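Local structure of Xaa-Pro dipeptidase (Mycobacterium tuberculosis, 5E2C) at residues Ala19-Asp24 / Asn38-Val43; Leu25-Tyr30 / Gly124-Leu129; Ser32-Ser37 / Ala63-Asp68; Asp49-Thr54 / Asp68-Ile73; Leu93-His98 / Thr117-Ala122. The protein probably acts as a metal-dependent aminopeptidase, this chain being its N-terminal creatinase/prolidase-type domain without the C-terminal peptidase domain. One frame throughout, in Å; residues are numbered along the deposited sequence.

Contact 1 of 5, residues Ala19-Asp24 / Asn38-Val43; sequences AMLISD and NGALLV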
# COMPACT_ATOMS: atom_id res chain seq x y z
N ALA A 19 -5.57 13.85 14.80
CA ALA A 19 -6.45 12.70 14.58
C ALA A 19 -5.65 11.61 13.88
O ALA A 19 -4.53 11.84 13.41
CB ALA A 19 -7.67 13.08 13.75
N MSE A 20 -6.23 10.42 13.84
CA MSE A 20 -5.65 9.30 13.16
C MSE A 20 -6.71 8.54 12.42
O MSE A 20 -7.81 8.27 12.95
CB MSE A 20 -5.02 8.38 14.19
CG MSE A 20 -4.51 7.17 13.47
SE MSE A 20 -2.96 6.53 14.39
CE MSE A 20 -2.44 5.18 13.04
N LEU A 21 -6.37 8.18 11.20
CA LEU A 21 -7.16 7.26 10.38
C LEU A 21 -6.59 5.86 10.56
O LEU A 21 -5.41 5.62 10.28
CB LEU A 21 -7.07 7.65 8.91
CG LEU A 21 -7.77 6.69 7.94
CD1 LEU A 21 -9.27 6.65 8.23
CD2 LEU A 21 -7.49 7.15 6.52
N ILE A 22 -7.42 4.95 11.03
CA ILE A 22 -7.02 3.55 11.17
C ILE A 22 -7.60 2.73 10.01
O ILE A 22 -8.82 2.70 9.80
CB ILE A 22 -7.46 2.99 12.53
CG1 ILE A 22 -6.87 3.84 13.65
CG2 ILE A 22 -7.00 1.54 12.69
CD1 ILE A 22 -7.83 4.84 14.19
N SER A 23 -6.71 2.08 9.26
CA SER A 23 -7.06 1.34 8.05
C SER A 23 -6.78 -0.18 8.15
O SER A 23 -7.33 -0.97 7.35
CB SER A 23 -6.28 1.89 6.85
OG SER A 23 -6.55 3.28 6.63
N ASP A 24 -5.89 -0.58 9.05
CA ASP A 24 -5.53 -1.99 9.27
C ASP A 24 -6.71 -2.62 10.02
O ASP A 24 -7.07 -2.15 11.09
CB ASP A 24 -4.21 -2.06 10.07
CG ASP A 24 -3.72 -3.49 10.33
OD1 ASP A 24 -4.54 -4.40 10.51
OD2 ASP A 24 -2.49 -3.71 10.37
N ASN A 38 -14.29 -4.93 5.43
CA ASN A 38 -13.98 -3.59 4.98
C ASN A 38 -14.42 -2.57 6.02
O ASN A 38 -15.57 -2.56 6.45
CB ASN A 38 -14.67 -3.29 3.65
CG ASN A 38 -14.25 -1.95 3.08
OD1 ASN A 38 -13.07 -1.57 3.10
ND2 ASN A 38 -15.22 -1.21 2.59
N GLY A 39 -13.51 -1.71 6.41
CA GLY A 39 -13.80 -0.78 7.48
C GLY A 39 -12.63 0.13 7.74
O GLY A 39 -11.48 -0.23 7.48
N ALA A 40 -12.92 1.31 8.26
CA ALA A 40 -11.90 2.24 8.68
C ALA A 40 -12.46 3.05 9.84
O ALA A 40 -13.67 3.13 10.03
CB ALA A 40 -11.49 3.15 7.52
N LEU A 41 -11.57 3.61 10.63
CA LEU A 41 -11.96 4.29 11.85
C LEU A 41 -11.19 5.60 11.95
O LEU A 41 -9.98 5.63 11.67
CB LEU A 41 -11.63 3.40 13.06
CG LEU A 41 -12.08 3.91 14.42
CD1 LEU A 41 -13.60 3.82 14.50
CD2 LEU A 41 -11.43 3.09 15.51
N LEU A 42 -11.89 6.68 12.28
CA LEU A 42 -11.26 7.99 12.54
C LEU A 42 -11.31 8.28 14.04
O LEU A 42 -12.38 8.29 14.64
CB LEU A 42 -12.00 9.07 11.75
CG LEU A 42 -11.55 10.52 11.91
CD1 LEU A 42 -10.09 10.67 11.52
CD2 LEU A 42 -12.45 11.46 11.11
N VAL A 43 -10.16 8.49 14.67
CA VAL A 43 -10.11 8.82 16.09
C VAL A 43 -9.45 10.17 16.25
O VAL A 43 -8.37 10.39 15.70
CB VAL A 43 -9.31 7.76 16.88
CG1 VAL A 43 -9.25 8.12 18.35
CG2 VAL A 43 -9.95 6.40 16.71
O HOH W 1 -9.48 0.16 5.76

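Contact 2 of 5, residues Leu25-Tyr30 / Gly124-Leu129; sequences LINVRY and GTVESL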
# COMPACT_ATOMS: atom_id res chain seq x y z
N LEU A 25 -7.32 -3.64 9.45
CA LEU A 25 -8.50 -4.25 10.04
C LEU A 25 -8.28 -4.85 11.44
O LEU A 25 -9.18 -4.82 12.27
CB LEU A 25 -9.11 -5.28 9.09
CG LEU A 25 -9.60 -4.69 7.76
CD1 LEU A 25 -10.14 -5.83 6.91
CD2 LEU A 25 -10.64 -3.60 7.96
N ILE A 26 -7.06 -5.33 11.71
CA ILE A 26 -6.71 -5.79 13.05
C ILE A 26 -6.86 -4.63 14.03
O ILE A 26 -7.41 -4.78 15.10
CB ILE A 26 -5.27 -6.36 13.11
CG1 ILE A 26 -5.17 -7.63 12.25
CG2 ILE A 26 -4.88 -6.68 14.55
CD1 ILE A 26 -3.74 -8.11 12.05
N ASN A 27 -6.37 -3.46 13.64
CA ASN A 27 -6.46 -2.30 14.51
C ASN A 27 -7.86 -1.70 14.62
O ASN A 27 -8.25 -1.17 15.68
CB ASN A 27 -5.44 -1.26 14.05
CG ASN A 27 -4.03 -1.73 14.28
OD1 ASN A 27 -3.77 -2.62 15.11
ND2 ASN A 27 -3.10 -1.13 13.57
N VAL A 28 -8.60 -1.75 13.52
CA VAL A 28 -9.99 -1.30 13.53
C VAL A 28 -10.77 -2.17 14.52
O VAL A 28 -11.48 -1.65 15.37
CB VAL A 28 -10.63 -1.38 12.13
CG1 VAL A 28 -12.12 -1.14 12.19
CG2 VAL A 28 -10.01 -0.38 11.16
N ARG A 29 -10.60 -3.48 14.41
CA ARG A 29 -11.27 -4.42 15.30
C ARG A 29 -10.89 -4.16 16.77
O ARG A 29 -11.76 -4.13 17.65
CB ARG A 29 -10.93 -5.85 14.90
CG ARG A 29 -11.79 -6.91 15.57
CD ARG A 29 -11.55 -8.28 14.96
NE ARG A 29 -10.21 -8.78 15.24
CZ ARG A 29 -9.26 -8.99 14.33
NH1 ARG A 29 -9.49 -8.75 13.04
NH2 ARG A 29 -8.07 -9.44 14.71
N TYR A 30 -9.60 -3.96 17.03
CA TYR A 30 -9.10 -3.71 18.39
C TYR A 30 -9.77 -2.49 19.03
O TYR A 30 -10.18 -2.53 20.20
CB TYR A 30 -7.58 -3.53 18.36
CG TYR A 30 -6.97 -3.28 19.70
CD1 TYR A 30 -6.86 -4.30 20.63
CD2 TYR A 30 -6.52 -2.01 20.05
CE1 TYR A 30 -6.31 -4.06 21.88
CE2 TYR A 30 -5.95 -1.77 21.30
CZ TYR A 30 -5.86 -2.80 22.21
OH TYR A 30 -5.31 -2.56 23.44
N GLY A 124 2.17 2.07 13.65
CA GLY A 124 2.73 1.70 14.93
C GLY A 124 2.01 2.33 16.11
O GLY A 124 2.20 1.92 17.25
N THR A 125 1.19 3.33 15.84
CA THR A 125 0.55 4.07 16.90
C THR A 125 -0.42 3.16 17.67
O THR A 125 -0.41 3.13 18.90
CB THR A 125 -0.16 5.33 16.38
OG1 THR A 125 0.77 6.12 15.64
CG2 THR A 125 -0.68 6.16 17.52
N VAL A 126 -1.22 2.39 16.94
CA VAL A 126 -2.17 1.50 17.62
C VAL A 126 -1.44 0.34 18.30
O VAL A 126 -1.77 -0.04 19.41
CB VAL A 126 -3.22 0.95 16.66
CG1 VAL A 126 -4.22 0.10 17.43
CG2 VAL A 126 -3.90 2.08 15.89
N GLU A 127 -0.43 -0.21 17.61
CA GLU A 127 0.38 -1.30 18.13
C GLU A 127 1.01 -0.92 19.47
O GLU A 127 1.14 -1.77 20.35
CB GLU A 127 1.49 -1.68 17.13
CG GLU A 127 1.00 -2.42 15.89
CD GLU A 127 0.31 -1.54 14.84
OE1 GLU A 127 0.26 -0.29 14.99
OE2 GLU A 127 -0.17 -2.09 13.83
N SER A 128 1.37 0.36 19.63
CA SER A 128 2.01 0.83 20.86
C SER A 128 1.16 0.59 22.12
O SER A 128 1.66 0.64 23.23
CB SER A 128 2.36 2.32 20.76
OG SER A 128 1.20 3.14 20.89
N LEU A 129 -0.14 0.35 21.92
CA LEU A 129 -1.06 0.11 23.03
C LEU A 129 -1.08 -1.35 23.54
O LEU A 129 -1.54 -1.61 24.64
CB LEU A 129 -2.48 0.50 22.60
CG LEU A 129 -2.71 1.86 21.94
CD1 LEU A 129 -4.16 1.99 21.50
CD2 LEU A 129 -2.34 3.02 22.86

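Contact 3 of 5, residues Ser32-Ser37 / Ala63-Asp68; sequences SGFSGS and ASQAPD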
# COMPACT_ATOMS: atom_id res chain seq x y z
N SER A 32 -12.66 -0.84 17.96
CA SER A 32 -14.09 -0.62 17.77
C SER A 32 -14.94 -1.86 18.01
O SER A 32 -16.14 -1.73 18.16
CB SER A 32 -14.36 -0.14 16.35
OG SER A 32 -14.21 -1.20 15.42
N GLY A 33 -14.35 -3.04 17.98
CA GLY A 33 -15.11 -4.29 18.05
C GLY A 33 -15.71 -4.72 16.71
O GLY A 33 -16.29 -5.81 16.59
N PHE A 34 -15.54 -3.90 15.68
CA PHE A 34 -16.09 -4.22 14.36
C PHE A 34 -15.15 -5.14 13.59
O PHE A 34 -13.96 -4.84 13.45
CB PHE A 34 -16.32 -2.94 13.56
CG PHE A 34 -16.80 -3.18 12.17
CD1 PHE A 34 -18.05 -3.73 11.95
CD2 PHE A 34 -16.00 -2.88 11.08
CE1 PHE A 34 -18.52 -3.94 10.66
CE2 PHE A 34 -16.45 -3.10 9.78
CZ PHE A 34 -17.71 -3.63 9.57
N SER A 35 -15.69 -6.26 13.09
CA SER A 35 -14.90 -7.33 12.48
C SER A 35 -15.16 -7.54 10.98
O SER A 35 -14.71 -8.53 10.40
CB SER A 35 -15.15 -8.64 13.23
OG SER A 35 -16.49 -9.06 13.08
N GLY A 36 -15.90 -6.62 10.35
CA GLY A 36 -16.14 -6.70 8.92
C GLY A 36 -14.87 -6.56 8.10
O GLY A 36 -13.89 -5.94 8.52
N SER A 37 -14.91 -7.14 6.90
CA SER A 37 -13.73 -7.22 6.04
C SER A 37 -13.40 -5.91 5.35
O SER A 37 -12.39 -5.80 4.67
CB SER A 37 -13.95 -8.28 4.97
OG SER A 37 -14.84 -7.79 3.99
N ALA A 63 -23.83 -1.92 13.35
CA ALA A 63 -24.79 -1.45 14.33
C ALA A 63 -24.78 -2.29 15.60
O ALA A 63 -24.90 -1.75 16.69
CB ALA A 63 -26.20 -1.40 13.74
N SER A 64 -24.64 -3.61 15.46
CA SER A 64 -24.60 -4.51 16.61
C SER A 64 -23.23 -4.57 17.29
O SER A 64 -23.17 -4.73 18.50
CB SER A 64 -25.06 -5.93 16.26
OG SER A 64 -24.16 -6.58 15.39
N GLN A 65 -22.16 -4.50 16.51
CA GLN A 65 -20.81 -4.62 17.07
C GLN A 65 -20.28 -3.31 17.65
O GLN A 65 -19.53 -3.34 18.61
CB GLN A 65 -19.85 -5.15 16.02
CG GLN A 65 -20.08 -6.60 15.67
CD GLN A 65 -19.02 -7.17 14.76
OE1 GLN A 65 -18.55 -6.50 13.84
NE2 GLN A 65 -18.71 -8.44 14.96
N ALA A 66 -20.68 -2.18 17.07
CA ALA A 66 -20.15 -0.87 17.49
C ALA A 66 -21.28 0.13 17.69
O ALA A 66 -21.27 1.22 17.09
CB ALA A 66 -19.14 -0.36 16.47
N PRO A 67 -22.26 -0.20 18.56
CA PRO A 67 -23.39 0.71 18.77
C PRO A 67 -23.02 2.05 19.41
O PRO A 67 -23.81 2.99 19.34
CB PRO A 67 -24.31 -0.09 19.71
CG PRO A 67 -23.39 -1.06 20.40
CD PRO A 67 -22.39 -1.43 19.36
N ASP A 68 -21.85 2.11 20.04
CA ASP A 68 -21.36 3.35 20.63
C ASP A 68 -20.80 4.36 19.61
O ASP A 68 -20.56 5.49 19.96
CB ASP A 68 -20.32 3.05 21.70
CG ASP A 68 -19.15 2.24 21.20
OD1 ASP A 68 -19.27 1.48 20.19
OD2 ASP A 68 -18.09 2.34 21.84
O HOH W 2 -16.78 0.52 19.70

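Contact 4 of 5, residues Asp49-Thr54 / Asp68-Ile73; sequences DAVLAT and DLEVAI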
# COMPACT_ATOMS: atom_id res chain seq x y z
N ASP A 49 -15.85 12.26 19.42
CA ASP A 49 -16.01 10.82 19.32
C ASP A 49 -15.54 10.30 17.97
O ASP A 49 -15.56 11.01 16.95
CB ASP A 49 -17.47 10.41 19.52
CG ASP A 49 -17.99 10.72 20.91
OD1 ASP A 49 -17.23 10.61 21.91
OD2 ASP A 49 -19.19 11.04 21.00
N ALA A 50 -15.15 9.03 17.99
CA ALA A 50 -14.65 8.35 16.80
C ALA A 50 -15.75 8.09 15.79
O ALA A 50 -16.93 8.03 16.13
CB ALA A 50 -13.96 7.06 17.21
N VAL A 51 -15.36 7.95 14.52
CA VAL A 51 -16.31 7.65 13.45
C VAL A 51 -15.86 6.38 12.74
O VAL A 51 -14.71 6.29 12.29
CB VAL A 51 -16.42 8.83 12.45
CG1 VAL A 51 -17.49 8.55 11.41
CG2 VAL A 51 -16.69 10.15 13.18
N LEU A 52 -16.77 5.40 12.64
CA LEU A 52 -16.51 4.17 11.89
C LEU A 52 -17.13 4.30 10.51
O LEU A 52 -18.21 4.84 10.38
CB LEU A 52 -17.12 2.97 12.62
CG LEU A 52 -16.94 1.59 12.01
CD1 LEU A 52 -15.50 1.13 12.14
CD2 LEU A 52 -17.85 0.61 12.73
N ALA A 53 -16.42 3.86 9.47
CA ALA A 53 -16.97 3.77 8.13
C ALA A 53 -16.83 2.35 7.60
O ALA A 53 -15.78 1.70 7.75
CB ALA A 53 -16.29 4.75 7.19
N THR A 54 -17.91 1.88 7.00
CA THR A 54 -17.91 0.59 6.31
C THR A 54 -18.85 0.67 5.13
O THR A 54 -19.41 1.71 4.86
CB THR A 54 -18.27 -0.56 7.27
OG1 THR A 54 -18.09 -1.81 6.59
CG2 THR A 54 -19.69 -0.45 7.76
N ASP A 68 -21.85 2.11 20.04
CA ASP A 68 -21.36 3.35 20.63
C ASP A 68 -20.80 4.36 19.61
O ASP A 68 -20.56 5.49 19.96
CB ASP A 68 -20.32 3.05 21.70
CG ASP A 68 -19.15 2.24 21.20
OD1 ASP A 68 -19.27 1.48 20.19
OD2 ASP A 68 -18.09 2.34 21.84
N LEU A 69 -20.59 3.94 18.36
CA LEU A 69 -19.99 4.81 17.35
C LEU A 69 -20.97 5.26 16.29
O LEU A 69 -21.86 4.50 15.89
CB LEU A 69 -18.86 4.06 16.64
CG LEU A 69 -17.67 3.74 17.54
CD1 LEU A 69 -16.61 2.98 16.76
CD2 LEU A 69 -17.11 5.04 18.11
N GLU A 70 -20.76 6.48 15.79
CA GLU A 70 -21.37 6.89 14.52
C GLU A 70 -20.78 6.01 13.42
O GLU A 70 -19.58 5.81 13.39
CB GLU A 70 -21.08 8.36 14.18
CG GLU A 70 -21.56 8.72 12.77
CD GLU A 70 -21.12 10.09 12.29
OE1 GLU A 70 -20.40 10.83 13.01
OE2 GLU A 70 -21.49 10.43 11.15
N VAL A 71 -21.64 5.49 12.55
CA VAL A 71 -21.22 4.64 11.44
C VAL A 71 -21.67 5.29 10.15
O VAL A 71 -22.86 5.52 9.96
CB VAL A 71 -21.83 3.23 11.50
CG1 VAL A 71 -21.39 2.39 10.31
CG2 VAL A 71 -21.46 2.55 12.81
N ALA A 72 -20.71 5.59 9.28
CA ALA A 72 -20.99 6.07 7.94
C ALA A 72 -20.97 4.88 6.99
O ALA A 72 -20.10 4.03 7.10
CB ALA A 72 -19.94 7.07 7.53
N ILE A 73 -21.91 4.84 6.05
CA ILE A 73 -21.95 3.78 5.05
C ILE A 73 -21.50 4.35 3.71
O ILE A 73 -22.21 5.15 3.10
CB ILE A 73 -23.34 3.11 4.95
CG1 ILE A 73 -23.78 2.52 6.30
CG2 ILE A 73 -23.34 2.03 3.87
CD1 ILE A 73 -22.84 1.48 6.87
O HOH W 3 -19.18 8.47 17.17

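Contact 5 of 5, residues Leu93-His98 / Thr117-Ala122; sequences LGFESH and TELVRA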
# COMPACT_ATOMS: atom_id res chain seq x y z
N LEU A 93 -3.23 14.63 10.29
CA LEU A 93 -4.00 13.38 10.29
C LEU A 93 -3.02 12.23 10.08
O LEU A 93 -2.39 12.13 9.02
CB LEU A 93 -5.01 13.39 9.14
CG LEU A 93 -5.83 12.09 8.98
CD1 LEU A 93 -6.62 11.79 10.23
CD2 LEU A 93 -6.75 12.18 7.78
N GLY A 94 -2.88 11.37 11.08
CA GLY A 94 -2.06 10.19 10.95
C GLY A 94 -2.75 9.17 10.07
O GLY A 94 -3.97 9.11 10.04
N PHE A 95 -1.96 8.40 9.34
CA PHE A 95 -2.50 7.26 8.56
C PHE A 95 -1.52 6.12 8.63
O PHE A 95 -0.34 6.29 8.97
CB PHE A 95 -2.79 7.66 7.11
CG PHE A 95 -1.54 7.87 6.28
CD1 PHE A 95 -0.90 9.10 6.27
CD2 PHE A 95 -1.03 6.84 5.51
CE1 PHE A 95 0.26 9.29 5.52
CE2 PHE A 95 0.12 7.04 4.75
CZ PHE A 95 0.76 8.25 4.76
N GLU A 96 -2.01 4.93 8.29
CA GLU A 96 -1.19 3.74 8.42
C GLU A 96 -0.51 3.40 7.10
O GLU A 96 -1.05 2.72 6.23
CB GLU A 96 -2.02 2.59 8.97
CG GLU A 96 -2.50 2.86 10.38
CD GLU A 96 -3.32 1.73 10.97
OE1 GLU A 96 -4.33 1.37 10.34
OE2 GLU A 96 -2.96 1.24 12.07
N SER A 97 0.70 3.91 6.96
CA SER A 97 1.48 3.71 5.76
C SER A 97 1.87 2.26 5.49
O SER A 97 2.23 1.94 4.37
CB SER A 97 2.74 4.61 5.80
OG SER A 97 3.51 4.30 6.94
N HIS A 98 1.76 1.38 6.49
CA HIS A 98 2.04 -0.04 6.29
C HIS A 98 0.93 -0.79 5.54
O HIS A 98 1.14 -1.91 5.07
CB HIS A 98 2.36 -0.74 7.62
CG HIS A 98 1.16 -1.03 8.46
ND1 HIS A 98 0.53 -0.07 9.22
CD2 HIS A 98 0.47 -2.19 8.67
CE1 HIS A 98 -0.49 -0.62 9.86
NE2 HIS A 98 -0.55 -1.90 9.54
N THR A 117 -4.99 20.23 6.02
CA THR A 117 -4.79 18.97 6.73
C THR A 117 -3.62 18.26 6.08
O THR A 117 -3.66 18.02 4.87
CB THR A 117 -6.02 18.05 6.62
OG1 THR A 117 -7.17 18.72 7.17
CG2 THR A 117 -5.79 16.73 7.36
N GLU A 118 -2.59 17.94 6.86
CA GLU A 118 -1.43 17.20 6.37
C GLU A 118 -1.58 15.73 6.75
O GLU A 118 -1.91 15.41 7.90
CB GLU A 118 -0.14 17.75 7.00
CG GLU A 118 1.14 17.04 6.56
CD GLU A 118 2.37 17.36 7.42
OE1 GLU A 118 2.29 18.23 8.31
OE2 GLU A 118 3.44 16.74 7.21
N LEU A 119 -1.33 14.84 5.80
CA LEU A 119 -1.32 13.40 6.06
C LEU A 119 0.05 13.01 6.57
O LEU A 119 1.05 13.26 5.90
CB LEU A 119 -1.66 12.63 4.79
CG LEU A 119 -3.14 12.74 4.41
CD1 LEU A 119 -3.33 12.51 2.91
CD2 LEU A 119 -3.96 11.75 5.23
N VAL A 120 0.09 12.39 7.74
CA VAL A 120 1.35 12.05 8.39
C VAL A 120 1.46 10.55 8.64
O VAL A 120 0.57 9.95 9.24
CB VAL A 120 1.47 12.79 9.72
CG1 VAL A 120 2.77 12.43 10.44
CG2 VAL A 120 1.37 14.30 9.49
N ARG A 121 2.56 9.95 8.19
CA ARG A 121 2.79 8.53 8.47
C ARG A 121 2.75 8.26 9.98
O ARG A 121 3.44 8.92 10.78
CB ARG A 121 4.13 8.08 7.88
CG ARG A 121 4.22 8.16 6.36
CD ARG A 121 5.69 8.15 5.95
NE ARG A 121 5.84 8.06 4.50
CZ ARG A 121 5.62 9.05 3.64
NH1 ARG A 121 5.24 10.26 4.07
NH2 ARG A 121 5.79 8.84 2.34
N ALA A 122 1.93 7.28 10.37
CA ALA A 122 1.71 6.97 11.77
C ALA A 122 1.57 5.47 12.06
O ALA A 122 0.96 5.09 13.07
CB ALA A 122 0.48 7.70 12.28

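Contact 1 of 5, residues Ala19-Asp24 / Asn38-Val43
Gly39 meets Ser23 through a water, which sits 2.7 Å from Gly39 O and reaches across to Ser23 O just beyond the paired part of the two strands. Ala40 follows and brings little bulk, its CB lying 3.5 Å from Ile22 O. Leu41 forms a hydrogen-bonded antiparallel pair with Ile22: Leu41 O receives Ile22 N at 2.7 Å, almost straight at the hydrogen (176°), and Leu41 N returns a bond to Ile22 O. At Leu42 the pair with Leu21 is non-hydrogen-bonded, the CA atoms being 4.7 Å apart. Leu42 CD1 leans back toward the neighbouring strand and comes 3.6 Å from Met20 O, with Ala19 CB close by. Val43 then pairs with Met20, a selenomethionine, with Val43 N to Met20 O at 2.9 Å and Met20 N to Val43 O at 2.8 Å. On this face Ile22 CG1 stands anti to its carbonyl carbon (chi1 -57°). The unusual second torsion of 98° swings CD1 to 3.6 Å from Val43 CG2, where the two side chains cross obliquely. Helices 3-14 and 25-32 pack on the face of Met20, Ile22, Leu41 and Val43, while helix 77-87 lies against Leu21 and Ala40 on the other. Such an antiparallel pair, buried near the chain centre and sandwiched by helices, forms the middle of the six-stranded mixed beta sheet of this alpha/beta domain, the creatinase/prolidase N-terminal domain.

Contact 2 of 5, residues Leu25-Tyr30 / Gly124-Leu129
Asn27 projects from helix 25-32 onto Val126, and its side chain changes from apolar to polar contact on the way out. CB begins against the valine, 3.8 Å from Val126 CG1. The next atom, Asn27 CG, stays over the same methyl, at 3.6 Å from Val126 CG1, as the two side chains slide past each other in opposite directions. Asn27 OD1 also brushes that methyl, and it receives a weak hydrogen bond from Arg130 NH2. The tip, Asn27 ND2, donates to Glu127 OE2 over 3.1 Å, nearly straight at 175°. Glu127 OE2 lies in the amide plane of Asn27, but the amide approaches the carboxylate from above, 50° out of its plane. Although the CB of Glu127 points away from the helix, a bend at chi2 (76°) turns CD back toward Asn27. The stronger polar partner of Asn27 ND2 is Glu96 OE2, so one amide nitrogen links two carboxylates; this should fix the amide's rotation and probably polarises its N-H groups.

One helical turn further on, Tyr30 extends the apolar part: Tyr30 CD2 is 4.1 Å from Val126 CG1, and Leu129 CD1 touches the ring edge, 4.2 Å from Tyr30 CE2. Arg130 makes a cation-pi contact with the same ring. The short 3-10 turn 127-129 thus lies beside helix 25-32, with Val126 reaching Ile22 of strand 19-22 and Thr125 and Leu129 resting on helix 3-14.

Contact 3 of 5, residues Ser32-Ser37 / Ala63-Asp68
Gln65 reaches Ser35 because its CG stands anti to the carbonyl carbon (chi1 -70°) and its CD continues in an extended chain (chi2 -173°), while Ser35 OG takes the crowded position between its own backbone N and carbonyl carbon (chi1 65°). The amide then bonds the serine twice. Gln65 OE1 accepts from Ser35 N at 3.0 Å, the donor tilted out of the carbonyl plane, and Gln65 NE2 donates to Ser35 OG at 3.0 Å, with the oxygen lying in the amide plane. Gln61 NE2 gives OE1 a further hydrogen bond from within the same helix. Beside this grip, Gln65 OE1 is 3.4 Å from Phe34 CD1, amide and ring planes standing almost perpendicular. Over the centre of the Phe34 ring sits Gly36 N, 3.5 Å above its plane.

The other half of the contact runs through a methyl and a water. Ala66 CB lies 3.7 Å from Ser32 O, and a water donates both to Ser32 O, at 2.8 Å, and to Asp68 OD1, at 2.7 Å; Asp68 has Arg5 as its salt-bridge partner. Ser32 OG accepts from Phe34 N at 3.0 Å and is also hydrogen-bonded to Val28 O. This ST turn, with Gly33 at its centre in positive phi, closes off helix 25-32 and leads the chain past the last turn of helix 59-65 toward strand 40-44 of the domain sheet.

Contact 4 of 5, residues Asp49-Thr54 / Asp68-Ile73
Leu52 pairs with Val71 at the heart of a parallel ladder. Leu52 N donates to Glu70 O at 2.9 Å, Ala72 N donates to Leu52 O at 2.8 Å, and Thr54 N closes the series on Ala72 O at 3.1 Å. Around these bonds, side chains of paired residues lie alongside one another, pointing the same way: Leu52 CD2 is 4.1 Å from Val71 CG2, and Thr54 CG2 is 3.8 Å from Ile73 CD1. On the other face Ala53 CB and Ala72 CB are 4.3 Å apart, and at this pair only methyls meet. Ahead of the ladder, Leu69 CD2 covers Ala50 CB at 3.8 Å.

A second shell positions these groups. Thr54 OG1 stands anti to the backbone N (chi1 -173°) and bonds to Asn38 O, leaving the methyl to face Ile73. Glu70 runs beside Val51, but its carboxylate is engaged by Arg84 in a salt bridge.

Further out, helix 59-65, which connects the two strands as a beta-alpha-beta crossover, packs on the face of Leu52, Thr54 and Val71 through Ala62. Helix 77-87 takes the face of Val51, Ala53 and Ala72, and strand 40-44 flanks strand 51-54, leaving strand 70-73 outermost in the sheet of this chain.

Contact 5 of 5, residues Leu93-His98 / Thr117-Ala122
Val120 O is met by three groups of the neighbouring strand: Phe95 N donates to it at 3.0 Å, Gly94 CA makes a C-H...O contact at 3.1 Å, and Phe95 CD1 lies 3.4 Å away. The parallel ladder continues through Leu93 N to Glu118 O, 2.8 Å and nearly straight (174°), and through Ala122 N to Phe95 O, 2.8 Å. Phe95 carries the side-chain contact. Its CG stands between the backbone N and the carbonyl carbon (chi1 72°), and the ring comes back across strand 118-121: Arg121 CA lies over one face, Leu119 C is at the edge in plane, and Phe95 CZ touches Arg121 CG at 3.8 Å. On the same side of the sheet Leu93 CD2 meets Leu119 CD2 at 3.8 Å. Opposite them, Gly94 has no side chain, and Ala122 CB settles 3.8 Å from Gly94 CA.

The polar ends lead outward to the second subunit, where Asp106 forms a salt bridge with Arg121, Asp103 accepts from Ser97 OG, and Val102 of that subunit packs on Phe95. Within the same chain, helix 102-111 joins the two strands and covers Leu119 and Phe95 with Leu105, making a beta-alpha-beta unit at the sheet edge that also contributes to the dimer interface.

Overall arrangement
Contacts 1, 4 and 5 belong to one mixed sheet and rest on backbone ladders. Contact 1 is antiparallel and lies near the chain's centre, whereas contacts 4 and 5 are parallel beta-alpha-beta pairs toward opposite edges, their centres about 19 Å apart. Contacts 1 and 4 are buried; contacts 2, 3 and 5 are partly buried, and contact 5 alone touches the second subunit. Contacts 2 and 3 depend instead on side-chain amides, Asn27 facing a carboxylate and Gln65 a serine, one on the flank of helix 25-32, the other in the loop that follows it. Glu96, from contact 5, ties contacts 1 and 2 together through Ser23, Asp24 and Asn27, while Phe34 and Ala66 of contact 3 pack on Leu52 of contact 4.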